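Local coordinates for Bd3460 (Bdellovibrio bacteriovorus, PDB 5CEC), which is an ankyrin-repeat immunity protein that binds the predatory endopeptidase Bd3459 and probably protects the predator from its own enzyme during cell invasion, at residues G40-A43 and K44-L48; T62-P66 and L67-A71. All coordinates share one frame; numbering follows the deposited sequence.

How the interactions relate
Both contacts are local and sit at helix starts in the N-terminal part of the protein, in the same run of ankyrin repeats. Interaction 1 comes first along the chain, at the beginning of helix 42-49; interaction 2 follows at the beginning of helix 66-72, the next helix in sequence. Their centres lie 14 Å apart and their nearest atoms about 7 Å apart, without touching. Helices 31-39 and 76-84 connect them, since each packs against both sites. Interaction 1 lies at the surface, about 25 Å from the chain's centre, whereas interaction 2 is buried, about 15 Å from it. Asp-41, and Thr-62 and Met-64, pack on the Bd3459 chain, so both helix starts border the face that meets the enzyme.

Interaction 1 (G40-A43 and K44-L48); sequences GDLA and KVKNL
Asp-41 caps the start of helix 42-49 and meets Lys-44 through both carboxylate oxygens. The carboxylate reaches the first turn because CG stands trans to the backbone N (chi1 -164°), and there OD1 of Asp-41 accepts from the backbone N of Lys-44 at 3.2 Å. The N-H arrives from above the carboxylate plane, 58° out of it. On the main chain, Val-45 N binds Asp-41 O at 3.1 Å, and CG2 of Val-45 rests against the same oxygen. Lys-46 N then reaches Leu-42 O at 2.8 Å, and Asn-47 N reaches Ala-43 O at 2.9 Å. Val-45 forms the tight, buried side, its side chain touching Leu-33 and Ala-36 of helix 31-39 and Phe-81 of helix 76-84.

The outer side is looser. The Lys-44 chain bends at chi3 (-69°) to bring CE within 3.5 Å of OD2 of Asp-41, but NZ stays 3.9 Å from that oxygen, a long salt bridge. Lys-46 instead lays its CE beside the branched end of Leu-42, 3.8 Å from CD1. Its ammonium lies beyond this apolar contact, on the exposed side of the helix. Pro-155 of the Bd3459 chain packs on Asp-41. Gly-40 leaves helix 31-39 with positive phi, and the Gly-Asp-Leu start that follows, with Asp-41 as N-cap, is consistent with the helix-turn-helix of the ankyrin fold, here joining helices 31-39 and 42-49.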
loop_
_atom_site.group_PDB
_atom_site.type_symbol
_atom_site.label_atom_id
_atom_site.label_comp_id
_atom_site.label_asym_id
_atom_site.label_seq_id
_atom_site.Cartn_x
_atom_site.Cartn_y
_atom_site.Cartn_z
ATOM N N GLY B 40 13.270 -0.886 -1.985
ATOM C CA GLY B 40 13.198 -1.867 -0.922
ATOM C C GLY B 40 13.917 -3.158 -1.257
ATOM O O GLY B 40 13.599 -4.181 -0.677
ATOM N N ASP B 41 14.893 -3.119 -2.171
ATOM C CA ASP B 41 15.686 -4.311 -2.526
ATOM C C ASP B 41 16.962 -4.355 -1.685
ATOM O O ASP B 41 18.004 -3.894 -2.107
ATOM C CB ASP B 41 16.000 -4.322 -4.028
ATOM C CG ASP B 41 16.461 -5.669 -4.509
ATOM O OD1 ASP B 41 17.040 -6.417 -3.689
ATOM O OD2 ASP B 41 16.252 -5.985 -5.708
ATOM N N LEU B 42 16.856 -4.919 -0.492
ATOM C CA LEU B 42 17.972 -4.965 0.451
ATOM C C LEU B 42 19.147 -5.768 -0.081
ATOM O O LEU B 42 20.299 -5.397 0.129
ATOM C CB LEU B 42 17.509 -5.546 1.790
ATOM C CG LEU B 42 18.555 -5.779 2.875
ATOM C CD1 LEU B 42 19.216 -4.460 3.264
ATOM C CD2 LEU B 42 17.910 -6.446 4.081
ATOM N N ALA B 43 18.862 -6.878 -0.758
ATOM C CA ALA B 43 19.935 -7.711 -1.292
ATOM C C ALA B 43 20.785 -6.908 -2.246
ATOM O O ALA B 43 22.003 -6.956 -2.179
ATOM C CB ALA B 43 19.391 -8.954 -1.991
ATOM N N LYS B 44 20.124 -6.133 -3.103
ATOM C CA LYS B 44 20.807 -5.299 -4.085
ATOM C C LYS B 44 21.614 -4.206 -3.400
ATOM O O LYS B 44 22.732 -3.903 -3.808
ATOM C CB LYS B 44 19.788 -4.702 -5.060
ATOM C CG LYS B 44 20.368 -4.101 -6.323
ATOM C CD LYS B 44 19.300 -3.951 -7.407
ATOM C CE LYS B 44 18.818 -5.292 -7.966
ATOM N NZ LYS B 44 17.927 -5.144 -9.153
ATOM N N VAL B 45 21.046 -3.631 -2.344
ATOM C CA VAL B 45 21.767 -2.656 -1.530
ATOM C C VAL B 45 23.038 -3.273 -0.898
ATOM O O VAL B 45 24.120 -2.714 -1.031
ATOM C CB VAL B 45 20.847 -2.011 -0.471
ATOM C CG1 VAL B 45 21.652 -1.226 0.576
ATOM C CG2 VAL B 45 19.813 -1.099 -1.149
ATOM N N LYS B 46 22.913 -4.430 -0.252
ATOM C CA LYS B 46 24.088 -5.101 0.356
ATOM C C LYS B 46 25.153 -5.464 -0.678
ATOM O O LYS B 46 26.362 -5.356 -0.402
ATOM C CB LYS B 46 23.671 -6.335 1.158
ATOM C CG LYS B 46 22.927 -6.006 2.438
ATOM C CD LYS B 46 22.704 -7.243 3.293
ATOM C CE LYS B 46 21.882 -6.923 4.519
ATOM N NZ LYS B 46 21.723 -8.115 5.394
ATOM N N ASN B 47 24.708 -5.889 -1.865
ATOM C CA ASN B 47 25.626 -6.193 -2.970
ATOM C C ASN B 47 26.347 -4.995 -3.565
ATOM O O ASN B 47 27.321 -5.181 -4.247
ATOM C CB ASN B 47 24.913 -6.971 -4.084
ATOM C CG ASN B 47 24.579 -8.404 -3.679
ATOM O OD1 ASN B 47 25.050 -8.910 -2.651
ATOM N ND2 ASN B 47 23.761 -9.069 -4.491
ATOM N N LEU B 48 25.885 -3.778 -3.311
ATOM C CA LEU B 48 26.570 -2.557 -3.788
ATOM C C LEU B 48 27.387 -1.853 -2.702
ATOM O O LEU B 48 28.445 -1.280 -2.984
ATOM C CB LEU B 48 25.540 -1.573 -4.375
ATOM C CG LEU B 48 24.956 -1.967 -5.742
ATOM C CD1 LEU B 48 23.720 -1.145 -6.091
ATOM C CD2 LEU B 48 26.016 -1.830 -6.824
#

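Interaction 2 (T62-P66 and L67-A71)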
loop_
_atom_site.group_PDB
_atom_site.type_symbol
_atom_site.label_atom_id
_atom_site.label_comp_id
_atom_site.label_asym_id
_atom_site.label_seq_id
_atom_site.Cartn_x
_atom_site.Cartn_y
_atom_site.Cartn_z
ATOM N N THR B 62 19.776 15.864 -7.540
ATOM C CA THR B 62 18.738 16.580 -6.781
ATOM C C THR B 62 19.001 16.583 -5.260
ATOM O O THR B 62 18.145 16.982 -4.488
ATOM C CB THR B 62 17.308 16.036 -7.052
ATOM O OG1 THR B 62 17.076 14.808 -6.344
ATOM C CG2 THR B 62 17.052 15.835 -8.539
ATOM N N GLY B 63 20.206 16.160 -4.863
ATOM C CA GLY B 63 20.688 16.167 -3.471
ATOM C C GLY B 63 20.366 14.944 -2.660
ATOM O O GLY B 63 20.523 14.960 -1.440
ATOM N N MET B 64 19.892 13.880 -3.310
ATOM C CA MET B 64 19.498 12.662 -2.600
ATOM C C MET B 64 20.685 11.791 -2.251
ATOM O O MET B 64 21.641 11.645 -3.034
ATOM C CB MET B 64 18.521 11.837 -3.442
ATOM C CG MET B 64 17.238 12.566 -3.813
ATOM S SD MET B 64 16.165 12.860 -2.399
ATOM C CE MET B 64 15.516 11.216 -2.101
ATOM N N THR B 65 20.568 11.155 -1.108
ATOM C CA THR B 65 21.464 10.103 -0.645
ATOM C C THR B 65 20.726 8.765 -0.611
ATOM O O THR B 65 19.494 8.722 -0.637
ATOM C CB THR B 65 21.898 10.370 0.788
ATOM O OG1 THR B 65 20.737 10.412 1.630
ATOM C CG2 THR B 65 22.688 11.673 0.892
ATOM N N PRO B 66 21.476 7.659 -0.487
ATOM C CA PRO B 66 20.841 6.367 -0.227
ATOM C C PRO B 66 19.893 6.392 0.958
ATOM O O PRO B 66 18.809 5.776 0.904
ATOM C CB PRO B 66 22.038 5.448 0.061
ATOM C CG PRO B 66 23.143 6.050 -0.739
ATOM C CD PRO B 66 22.933 7.523 -0.711
ATOM N N LEU B 67 20.309 7.015 2.053
ATOM C CA LEU B 67 19.470 7.028 3.243
ATOM C C LEU B 67 18.140 7.726 2.986
ATOM O O LEU B 67 17.096 7.274 3.476
ATOM C CB LEU B 67 20.210 7.699 4.407
ATOM C CG LEU B 67 19.477 7.653 5.742
ATOM C CD1 LEU B 67 19.360 6.245 6.262
ATOM C CD2 LEU B 67 20.119 8.567 6.755
ATOM N N MET B 68 18.170 8.856 2.283
ATOM C CA MET B 68 16.917 9.555 1.944
ATOM C C MET B 68 16.001 8.675 1.121
ATOM O O MET B 68 14.793 8.666 1.356
ATOM C CB MET B 68 17.184 10.848 1.195
ATOM C CG MET B 68 17.822 11.956 2.008
ATOM S SD MET B 68 18.402 13.201 0.839
ATOM C CE MET B 68 19.650 13.995 1.828
ATOM N N ASN B 69 16.560 7.992 0.135
ATOM C CA ASN B 69 15.792 7.066 -0.663
ATOM C C ASN B 69 15.164 5.954 0.162
ATOM O O ASN B 69 13.985 5.652 -0.012
ATOM C CB ASN B 69 16.684 6.478 -1.758
ATOM C CG ASN B 69 16.778 7.358 -2.973
ATOM O OD1 ASN B 69 15.881 7.362 -3.795
ATOM N ND2 ASN B 69 17.870 8.100 -3.104
ATOM N N ALA B 70 15.936 5.333 1.060
ATOM C CA ALA B 70 15.417 4.260 1.899
ATOM C C ALA B 70 14.315 4.774 2.825
ATOM O O ALA B 70 13.324 4.088 3.062
ATOM C CB ALA B 70 16.533 3.647 2.715
ATOM N N ALA B 71 14.518 5.961 3.389
ATOM C CA ALA B 71 13.546 6.564 4.293
ATOM C C ALA B 71 12.226 6.894 3.586
ATOM O O ALA B 71 11.160 6.579 4.110
ATOM C CB ALA B 71 14.116 7.799 4.943
#
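Thr-65 and Met-68 form a capping box at the start of helix 66-72. Among the hydrogen bonds, Met-68 N donates to OG1 of Thr-65 at 3.1 Å in a nearly straight line (166° at the hydrogen). This hydroxyl oxygen lies between the backbone N and the carbonyl carbon of its own residue (chi1 60°), which turns it onto the first turn. In return, Thr-65 N points at SD of Met-68, a weak bond of 3.6 Å. The carbonyl O of Thr-65 takes two donors from Asn-69: its backbone N at 3.1 Å, and its side-chain ND2 at 3.0 Å, the latter from above the carbonyl plane. Pro-66 O receives Ala-70 N at 2.9 Å, carrying the helical pattern onward.

Apolar contacts involve both methionines. Met-64, bent at chi2 and chi3, curls its CE to within 3.7 Å of CB of Met-68, whose own CE lies beside CG2 of Thr-65. Phe-102 of helix 99-105 packs on both methionines, while Pro-66 and Asn-69 face helix 31-39. Separately, the Met-68 CE methyl lies against a polar atom, Gly-63 O, at 3.5 Å.

The whole of 62-71 lies in the predicted ankyrin repeat 62-94, and Thr-Pro-Leu-Met matches the Thr-Pro-Leu-His consensus except that Met-68 stands at the histidine position, its SD probably replacing an imidazole nitrogen as acceptor for the threonine N-H. Chemically, the hydroxyl satisfies Met-68 N, the Asn-69 amide adds a second donor to a carbonyl already in a helical bond and so probably helps fix its own side chain, and the Met-68 thioether both packs by its carbons and accepts weakly at sulfur.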